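Local atomic coordinates of putative Lipoprotein (Shewanella oneidensis, PDB entry 3U24), a protein that is of unknown function but binds zinc and belongs to a family grouped with the MA clan of metallopeptidases, so it may be a zinc-dependent hydrolase. Residues A[470-475]-A[523-528]; A[259-264]-A[478-483]. All blocks are in the same frame, centred on the assembly; numbering follows the deposited sequence.

Contact 1 of 2, residues A[470-475]-A[523-528]; sequences LRVICN and SYYSGY
V472 and Y525 mark where helix 459-485 crosses the N-terminal turn of helix 523-542, the axes of the two segments passing 8.1 Å apart with their N-to-C directions at 105°. The branch CG1 of V472 carries most of the crossing's contacts. It stands anti to its own backbone N (chi1 165°) and meets the opposing backbone, 3.4 Å from Y525 N, while also touching Y525 CB at 3.5 Å. Relative to the Y525 ring, this methyl lies at the edge, near its plane. CG1 also touches Y524 CB at 3.8 Å, so one methyl group serves both tyrosines. Beside it, I473 CG1 approaches the Y525 ring obliquely, 3.9 Å from Y525 CE1. On the other flank the amide of N475 lies by Y524, its plane and the ring plane 56° apart.

A water molecule ties the backbones together, giving a hydrogen to V472 O at 2.8 Å and accepting from Y525 N, which belongs to the first turn of its helix. The tyrosine hydroxyls bond beyond the crossing, that of Y525 to D270 and that of Y524 to Q520 and R513, and N475 OD1 takes K510. Y524 also touches E439, a zinc ligand. With no direct hydrogen bond between the segments, the crossing rests on apolar contact and one water bridge, while the polar ends bond to neighbouring parts of the fold and Y524 also borders the metal site.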
ATOM      1  N   LEU A 470      -9.753 -12.051  -9.965  1.00 24.60           N
ATOM      2  CA  LEU A 470     -10.611 -10.987 -10.503  1.00 25.06           C
ATOM      3  C   LEU A 470     -10.570  -9.680  -9.682  1.00 25.61           C
ATOM      4  O   LEU A 470     -10.671  -8.591 -10.244  1.00 24.14           O
ATOM      5  CB  LEU A 470     -12.062 -11.456 -10.680  1.00 25.84           C
ATOM      6  CG  LEU A 470     -12.313 -12.355 -11.895  1.00 26.33           C
ATOM      7  CD1 LEU A 470     -13.722 -12.924 -11.839  1.00 27.66           C
ATOM      8  CD2 LEU A 470     -12.082 -11.582 -13.199  1.00 25.57           C
ATOM      9  N   ARG A 471     -10.391  -9.779  -8.374  1.00 27.11           N
ATOM     10  CA  ARG A 471     -10.241  -8.583  -7.520  1.00 30.65           C
ATOM     11  C   ARG A 471      -9.118  -7.674  -8.063  1.00 28.03           C
ATOM     12  O   ARG A 471      -9.245  -6.444  -8.168  1.00 25.98           O
ATOM     13  CB  ARG A 471      -9.867  -9.043  -6.103  1.00 36.71           C
ATOM     14  CG  ARG A 471     -10.407  -8.259  -4.911  1.00 45.85           C
ATOM     15  CD  ARG A 471     -10.263  -9.107  -3.618  1.00 53.25           C
ATOM     16  NE  ARG A 471      -8.986  -8.890  -2.902  1.00 60.02           N
ATOM     17  CZ  ARG A 471      -7.804  -9.506  -3.128  1.00 66.00           C
ATOM     18  NH1 ARG A 471      -6.741  -9.169  -2.384  1.00 66.08           N
ATOM     19  NH2 ARG A 471      -7.640 -10.443  -4.079  1.00 64.33           N
ATOM     20  N   VAL A 472      -7.995  -8.313  -8.371  1.00 25.15           N
ATOM     21  CA  VAL A 472      -6.796  -7.614  -8.773  1.00 25.01           C
ATOM     22  C   VAL A 472      -6.961  -7.011 -10.179  1.00 23.70           C
ATOM     23  O   VAL A 472      -6.661  -5.836 -10.400  1.00 23.78           O
ATOM     24  CB  VAL A 472      -5.603  -8.591  -8.655  1.00 26.04           C
ATOM     25  CG1 VAL A 472      -4.412  -8.065  -9.371  1.00 25.93           C
ATOM     26  CG2 VAL A 472      -5.328  -8.801  -7.161  1.00 26.92           C
ATOM     27  N   ILE A 473      -7.518  -7.798 -11.083  1.00 22.14           N
ATOM     28  CA  ILE A 473      -7.811  -7.366 -12.444  1.00 22.58           C
ATOM     29  C   ILE A 473      -8.823  -6.192 -12.423  1.00 22.76           C
ATOM     30  O   ILE A 473      -8.561  -5.115 -13.014  1.00 20.87           O
ATOM     31  CB  ILE A 473      -8.344  -8.546 -13.308  1.00 22.47           C
ATOM     32  CG1 ILE A 473      -7.286  -9.690 -13.383  1.00 22.42           C
ATOM     33  CG2 ILE A 473      -8.709  -8.074 -14.701  1.00 21.94           C
ATOM     34  CD1 ILE A 473      -7.812 -10.990 -13.998  1.00 22.72           C
ATOM     35  N   CYS A 474      -9.944  -6.390 -11.728  1.00 22.76           N
ATOM     36  CA  CYS A 474     -10.968  -5.369 -11.675  1.00 23.94           C
ATOM     37  C   CYS A 474     -10.558  -4.127 -10.883  1.00 22.97           C
ATOM     38  O   CYS A 474     -11.070  -3.039 -11.150  1.00 23.90           O
ATOM     39  CB  CYS A 474     -12.316  -5.935 -11.214  1.00 26.04           C
ATOM     40  SG  CYS A 474     -12.989  -7.198 -12.364  1.00 31.31           S
ATOM     41  N   ASN A 475      -9.610  -4.240  -9.963  1.00 22.17           N
ATOM     42  CA  ASN A 475      -9.057  -3.035  -9.308  1.00 21.73           C
ATOM     43  C   ASN A 475      -8.441  -2.079 -10.337  1.00 21.46           C
ATOM     44  O   ASN A 475      -8.577  -0.859 -10.192  1.00 20.36           O
ATOM     45  CB  ASN A 475      -7.963  -3.370  -8.284  1.00 22.36           C
ATOM     46  CG  ASN A 475      -8.509  -3.790  -6.920  1.00 23.76           C
ATOM     47  OD1 ASN A 475      -9.695  -3.655  -6.603  1.00 23.87           O
ATOM     48  ND2 ASN A 475      -7.601  -4.263  -6.076  1.00 24.97           N
ATOM     49  N   SER A 523      -1.556  -1.321  -8.594  1.00 23.37           N
ATOM     50  CA  SER A 523      -0.219  -1.791  -8.272  1.00 23.05           C
ATOM     51  C   SER A 523      -0.158  -3.310  -8.260  1.00 23.62           C
ATOM     52  O   SER A 523       0.829  -3.923  -8.731  1.00 23.10           O
ATOM     53  CB  SER A 523       0.305  -1.161  -6.958  1.00 24.34           C
ATOM     54  OG  SER A 523      -0.474  -1.487  -5.825  1.00 25.72           O
ATOM     55  N   TYR A 524      -1.236  -3.918  -7.779  1.00 23.12           N
ATOM     56  CA  TYR A 524      -1.287  -5.369  -7.608  1.00 22.88           C
ATOM     57  C   TYR A 524      -1.177  -6.074  -8.941  1.00 21.80           C
ATOM     58  O   TYR A 524      -0.325  -6.968  -9.123  1.00 21.20           O
ATOM     59  CB  TYR A 524      -2.556  -5.798  -6.897  1.00 24.39           C
ATOM     60  CG  TYR A 524      -2.826  -4.981  -5.671  1.00 26.53           C
ATOM     61  CD1 TYR A 524      -3.538  -3.776  -5.769  1.00 27.16           C
ATOM     62  CD2 TYR A 524      -2.386  -5.395  -4.421  1.00 27.61           C
ATOM     63  CE1 TYR A 524      -3.777  -3.002  -4.666  1.00 28.96           C
ATOM     64  CE2 TYR A 524      -2.617  -4.618  -3.295  1.00 27.93           C
ATOM     65  CZ  TYR A 524      -3.313  -3.441  -3.421  1.00 28.75           C
ATOM     66  OH  TYR A 524      -3.568  -2.641  -2.353  1.00 29.13           O
ATOM     67  N   TYR A 525      -2.011  -5.668  -9.887  1.00 20.27           N
ATOM     68  CA  TYR A 525      -2.051  -6.338 -11.171  1.00 19.90           C
ATOM     69  C   TYR A 525      -0.814  -5.994 -12.014  1.00 19.62           C
ATOM     70  O   TYR A 525      -0.308  -6.821 -12.752  1.00 18.59           O
ATOM     71  CB  TYR A 525      -3.306  -5.937 -11.923  1.00 19.77           C
ATOM     72  CG  TYR A 525      -3.458  -6.584 -13.256  1.00 19.88           C
ATOM     73  CD1 TYR A 525      -3.646  -7.946 -13.372  1.00 20.29           C
ATOM     74  CD2 TYR A 525      -3.451  -5.823 -14.406  1.00 20.87           C
ATOM     75  CE1 TYR A 525      -3.781  -8.548 -14.605  1.00 20.94           C
ATOM     76  CE2 TYR A 525      -3.628  -6.397 -15.646  1.00 21.24           C
ATOM     77  CZ  TYR A 525      -3.804  -7.756 -15.730  1.00 21.65           C
ATOM     78  OH  TYR A 525      -3.912  -8.299 -16.974  1.00 23.90           O
ATOM     79  N   SER A 526      -0.386  -4.742 -11.940  1.00 19.47           N
ATOM     80  CA  SER A 526       0.755  -4.302 -12.712  1.00 20.13           C
ATOM     81  C   SER A 526       2.010  -5.113 -12.388  1.00 19.74           C
ATOM     82  O   SER A 526       2.626  -5.672 -13.281  1.00 20.25           O
ATOM     83  CB  SER A 526       0.998  -2.841 -12.470  1.00 20.62           C
ATOM     84  OG  SER A 526       2.191  -2.477 -13.121  1.00 22.13           O
ATOM     85  N   GLY A 527       2.327  -5.269 -11.124  1.00 19.30           N
ATOM     86  CA  GLY A 527       3.490  -6.083 -10.763  1.00 19.68           C
ATOM     87  C   GLY A 527       3.331  -7.555 -11.096  1.00 20.21           C
ATOM     88  O   GLY A 527       4.250  -8.177 -11.621  1.00 19.12           O
ATOM     89  N   TYR A 528       2.148  -8.113 -10.807  1.00 20.72           N
ATOM     90  CA  TYR A 528       1.836  -9.470 -11.203  1.00 22.06           C
ATOM     91  C   TYR A 528       2.042  -9.729 -12.705  1.00 23.27           C
ATOM     92  O   TYR A 528       2.691 -10.706 -13.107  1.00 24.31           O
ATOM     93  CB  TYR A 528       0.412  -9.792 -10.798  1.00 22.84           C
ATOM     94  CG  TYR A 528      -0.196 -10.985 -11.486  1.00 24.10           C
ATOM     95  CD1 TYR A 528       0.327 -12.263 -11.309  1.00 25.12           C
ATOM     96  CD2 TYR A 528      -1.327 -10.840 -12.280  1.00 25.04           C
ATOM     97  CE1 TYR A 528      -0.258 -13.367 -11.914  1.00 26.20           C
ATOM     98  CE2 TYR A 528      -1.901 -11.926 -12.907  1.00 26.23           C
ATOM     99  CZ  TYR A 528      -1.367 -13.182 -12.725  1.00 26.96           C
ATOM    100  OH  TYR A 528      -1.956 -14.239 -13.363  1.00 29.82           O
TER
HETATM  101  O   HOH W   1      -4.692  -4.079  -9.565  1.00 20.05           O

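Contact 2 of 2, residues A[259-264]-A[478-483]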
ATOM      1  N   THR A 259       2.567   1.570 -20.381  1.00 23.00           N
ATOM      2  CA  THR A 259       1.663   2.660 -19.953  1.00 22.24           C
ATOM      3  C   THR A 259       0.453   2.097 -19.201  1.00 21.67           C
ATOM      4  O   THR A 259       0.190   0.884 -19.224  1.00 20.97           O
ATOM      5  CB  THR A 259       1.109   3.450 -21.147  1.00 21.96           C
ATOM      6  OG1 THR A 259       0.273   2.573 -21.896  1.00 21.61           O
ATOM      7  CG2 THR A 259       2.236   4.010 -22.039  1.00 22.57           C
ATOM      8  N   ALA A 260      -0.336   2.998 -18.611  1.00 21.61           N
ATOM      9  CA  ALA A 260      -1.535   2.604 -17.860  1.00 21.20           C
ATOM     10  C   ALA A 260      -2.557   2.082 -18.856  1.00 21.47           C
ATOM     11  O   ALA A 260      -3.231   1.109 -18.592  1.00 20.89           O
ATOM     12  CB  ALA A 260      -2.095   3.780 -17.054  1.00 20.57           C
ATOM     13  N   LYS A 261      -2.617   2.708 -20.031  1.00 21.90           N
ATOM     14  CA  LYS A 261      -3.536   2.282 -21.077  1.00 22.57           C
ATOM     15  C   LYS A 261      -3.185   0.853 -21.471  1.00 22.44           C
ATOM     16  O   LYS A 261      -4.026   0.013 -21.616  1.00 21.53           O
ATOM     17  CB  LYS A 261      -3.412   3.207 -22.287  1.00 23.96           C
ATOM     18  CG  LYS A 261      -4.370   2.883 -23.433  1.00 25.12           C
ATOM     19  CD  LYS A 261      -4.297   3.964 -24.490  1.00 26.71           C
ATOM     20  CE  LYS A 261      -5.514   3.922 -25.404  1.00 29.04           C
ATOM     21  NZ  LYS A 261      -5.215   4.697 -26.637  1.00 29.02           N
ATOM     22  N   GLN A 262      -1.902   0.577 -21.622  1.00 22.73           N
ATOM     23  CA  GLN A 262      -1.529  -0.792 -21.949  1.00 23.10           C
ATOM     24  C   GLN A 262      -1.946  -1.784 -20.871  1.00 22.66           C
ATOM     25  O   GLN A 262      -2.435  -2.880 -21.172  1.00 23.81           O
ATOM     26  CB  GLN A 262      -0.021  -0.899 -22.201  1.00 23.00           C
ATOM     27  CG  GLN A 262       0.434  -0.451 -23.566  1.00 22.67           C
ATOM     28  CD  GLN A 262       1.950  -0.483 -23.614  1.00 23.14           C
ATOM     29  OE1 GLN A 262       2.624   0.279 -22.912  1.00 23.19           O
ATOM     30  NE2 GLN A 262       2.498  -1.398 -24.407  1.00 22.68           N
ATOM     31  N   LEU A 263      -1.746  -1.429 -19.615  1.00 22.17           N
ATOM     32  CA  LEU A 263      -2.136  -2.350 -18.531  1.00 22.05           C
ATOM     33  C   LEU A 263      -3.675  -2.586 -18.524  1.00 22.08           C
ATOM     34  O   LEU A 263      -4.149  -3.696 -18.293  1.00 21.58           O
ATOM     35  CB  LEU A 263      -1.728  -1.794 -17.183  1.00 21.13           C
ATOM     36  CG  LEU A 263      -1.928  -2.746 -15.982  1.00 20.84           C
ATOM     37  CD1 LEU A 263      -0.918  -3.898 -15.999  1.00 20.23           C
ATOM     38  CD2 LEU A 263      -1.866  -1.972 -14.702  1.00 19.79           C
ATOM     39  N   TYR A 264      -4.423  -1.511 -18.716  1.00 22.47           N
ATOM     40  CA  TYR A 264      -5.889  -1.580 -18.783  1.00 23.34           C
ATOM     41  C   TYR A 264      -6.316  -2.545 -19.887  1.00 24.05           C
ATOM     42  O   TYR A 264      -7.153  -3.388 -19.666  1.00 24.29           O
ATOM     43  CB  TYR A 264      -6.478  -0.208 -19.076  1.00 23.36           C
ATOM     44  CG  TYR A 264      -7.948  -0.215 -19.467  1.00 24.65           C
ATOM     45  CD1 TYR A 264      -8.933  -0.294 -18.504  1.00 24.89           C
ATOM     46  CD2 TYR A 264      -8.340  -0.089 -20.805  1.00 25.63           C
ATOM     47  CE1 TYR A 264     -10.262  -0.283 -18.862  1.00 25.84           C
ATOM     48  CE2 TYR A 264      -9.655  -0.071 -21.172  1.00 26.28           C
ATOM     49  CZ  TYR A 264     -10.621  -0.171 -20.182  1.00 26.61           C
ATOM     50  OH  TYR A 264     -11.943  -0.152 -20.517  1.00 27.73           O
ATOM     51  N   LEU A 478     -11.191  -0.542 -12.683  1.00 21.54           N
ATOM     52  CA  LEU A 478     -11.930   0.440 -11.931  1.00 22.15           C
ATOM     53  C   LEU A 478     -11.135   1.728 -11.799  1.00 22.09           C
ATOM     54  O   LEU A 478     -11.634   2.838 -12.105  1.00 21.49           O
ATOM     55  CB  LEU A 478     -12.243  -0.119 -10.542  1.00 22.60           C
ATOM     56  CG  LEU A 478     -12.874   0.842  -9.523  1.00 24.17           C
ATOM     57  CD1 LEU A 478     -14.367   0.811  -9.690  1.00 25.03           C
ATOM     58  CD2 LEU A 478     -12.575   0.473  -8.073  1.00 24.55           C
ATOM     59  N   ASP A 479      -9.884   1.597 -11.357  1.00 21.97           N
ATOM     60  CA  ASP A 479      -9.104   2.802 -11.073  1.00 22.70           C
ATOM     61  C   ASP A 479      -8.902   3.628 -12.348  1.00 22.35           C
ATOM     62  O   ASP A 479      -9.102   4.852 -12.357  1.00 21.56           O
ATOM     63  CB  ASP A 479      -7.775   2.489 -10.406  1.00 23.50           C
ATOM     64  CG  ASP A 479      -7.100   3.743  -9.840  1.00 25.44           C
ATOM     65  OD1 ASP A 479      -7.562   4.258  -8.778  1.00 27.67           O
ATOM     66  OD2 ASP A 479      -6.083   4.188 -10.439  1.00 27.13           O
ATOM     67  N   TYR A 480      -8.567   2.932 -13.427  1.00 21.73           N
ATOM     68  CA  TYR A 480      -8.319   3.544 -14.714  1.00 21.42           C
ATOM     69  C   TYR A 480      -9.588   4.136 -15.283  1.00 21.53           C
ATOM     70  O   TYR A 480      -9.599   5.290 -15.712  1.00 21.03           O
ATOM     71  CB  TYR A 480      -7.716   2.507 -15.683  1.00 21.57           C
ATOM     72  CG  TYR A 480      -7.308   3.067 -17.030  1.00 22.39           C
ATOM     73  CD1 TYR A 480      -6.071   3.677 -17.209  1.00 22.86           C
ATOM     74  CD2 TYR A 480      -8.170   3.024 -18.112  1.00 23.04           C
ATOM     75  CE1 TYR A 480      -5.700   4.221 -18.459  1.00 23.57           C
ATOM     76  CE2 TYR A 480      -7.817   3.563 -19.351  1.00 23.61           C
ATOM     77  CZ  TYR A 480      -6.572   4.142 -19.533  1.00 24.00           C
ATOM     78  OH  TYR A 480      -6.218   4.673 -20.782  1.00 24.64           O
ATOM     79  N   SER A 481     -10.664   3.353 -15.290  1.00 21.58           N
ATOM     80  CA  SER A 481     -11.904   3.816 -15.908  1.00 22.30           C
ATOM     81  C   SER A 481     -12.487   5.035 -15.203  1.00 22.25           C
ATOM     82  O   SER A 481     -13.009   5.909 -15.855  1.00 22.54           O
ATOM     83  CB  SER A 481     -12.920   2.695 -16.041  1.00 22.22           C
ATOM     84  OG  SER A 481     -12.312   1.604 -16.744  1.00 22.67           O
ATOM     85  N   ILE A 482     -12.357   5.096 -13.892  1.00 22.33           N
ATOM     86  CA  ILE A 482     -12.847   6.232 -13.111  1.00 23.22           C
ATOM     87  C   ILE A 482     -12.073   7.512 -13.458  1.00 22.93           C
ATOM     88  O   ILE A 482     -12.656   8.524 -13.765  1.00 23.48           O
ATOM     89  CB  ILE A 482     -12.752   5.917 -11.595  1.00 23.72           C
ATOM     90  CG1 ILE A 482     -13.869   4.951 -11.213  1.00 24.55           C
ATOM     91  CG2 ILE A 482     -12.853   7.186 -10.734  1.00 24.75           C
ATOM     92  CD1 ILE A 482     -13.766   4.448  -9.777  1.00 24.09           C
ATOM     93  N   HIS A 483     -10.755   7.435 -13.469  1.00 22.42           N
ATOM     94  CA  HIS A 483      -9.914   8.605 -13.650  1.00 22.79           C
ATOM     95  C   HIS A 483      -9.689   9.026 -15.088  1.00 23.73           C
ATOM     96  O   HIS A 483      -9.421  10.202 -15.353  1.00 22.75           O
ATOM     97  CB  HIS A 483      -8.607   8.369 -12.939  1.00 21.96           C
ATOM     98  CG  HIS A 483      -8.761   8.445 -11.470  1.00 22.07           C
ATOM     99  ND1 HIS A 483      -8.997   9.610 -10.846  1.00 22.55           N
ATOM    100  CD2 HIS A 483      -8.836   7.457 -10.499  1.00 21.65           C
ATOM    101  CE1 HIS A 483      -9.176   9.378  -9.545  1.00 21.97           C
ATOM    102  NE2 HIS A 483      -9.049   8.068  -9.327  1.00 21.17           N
TER
HETATM  103  O   HOH W   2     -13.627   0.329 -18.522  1.00 32.89           O
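S481 OG, beside the ring of Y264, takes part in two hydrogen bonds: it bonds to I477 O one turn back in its own helix and accepts a hydrogen from a water at 2.6 Å. The same water lies in the plane of the Y264 ring at its edge and is hydrogen-bonded to Y264 OH at 2.7 Å, so it joins the two helices through their hydroxyls. S481 OG also sits 3.5 Å from Y264 CE1, approaching that ring obliquely.

Next to this bridge the rings of Y264 and Y480 form an offset stack, with centroids 4.7 Å apart and planes at 25°. Y264 CB adds a CH-pi contact over the face of Y480, 3.9 Å from the ring centroid and 17° off its normal. Y480 CG is anti to its backbone N (chi1 -175°), pointing the side chain toward helix 260-289, and the ring lies against the first turn of that helix. There A260 CB packs on its CE1 side, and K261 CB touches Y480 OH at 3.5 Å.

That turn is the start of a helix in a mainly helical fold, and it is closed by a capping box: Q262 N donates to T259 OG1 at 3.0 Å, and T259 N donates back to Q262 OE1 at 2.8 Å. E247, from helix 243-254, takes the amides of A260 and K261 with its two carboxylate oxygens, so a negative group lies where the helix dipole would be expected to welcome it. Helix 243-254 also covers A260 with Y246 and F250 and touches Y480 through E243. Past its contact with Y480 OH, the K261 chain runs extended away from helix 459-485 to an exposed end.

How the contacts relate
Both contacts use helix 459-485, contact 1 through 470-475 and contact 2 through 478-483, and their centres are 11 Å apart. The partner helices 523-542 and 260-289 also meet each other: L263 CD1 packs against Y525 CD2 at 3.6 Å and against S526 CA at 3.7 Å, so the three helices form one mutually packed cluster. Contact 1 is the one beside the H408, H414 and E439 zinc site, with the Y524 side chain about 5 Å from the metal at nearest atoms. Contact 2 lies farther from the chain's centre, about 18 Å against 13 Å between centres, and its Y264 side chain is about 9 Å from a bound zinc ion.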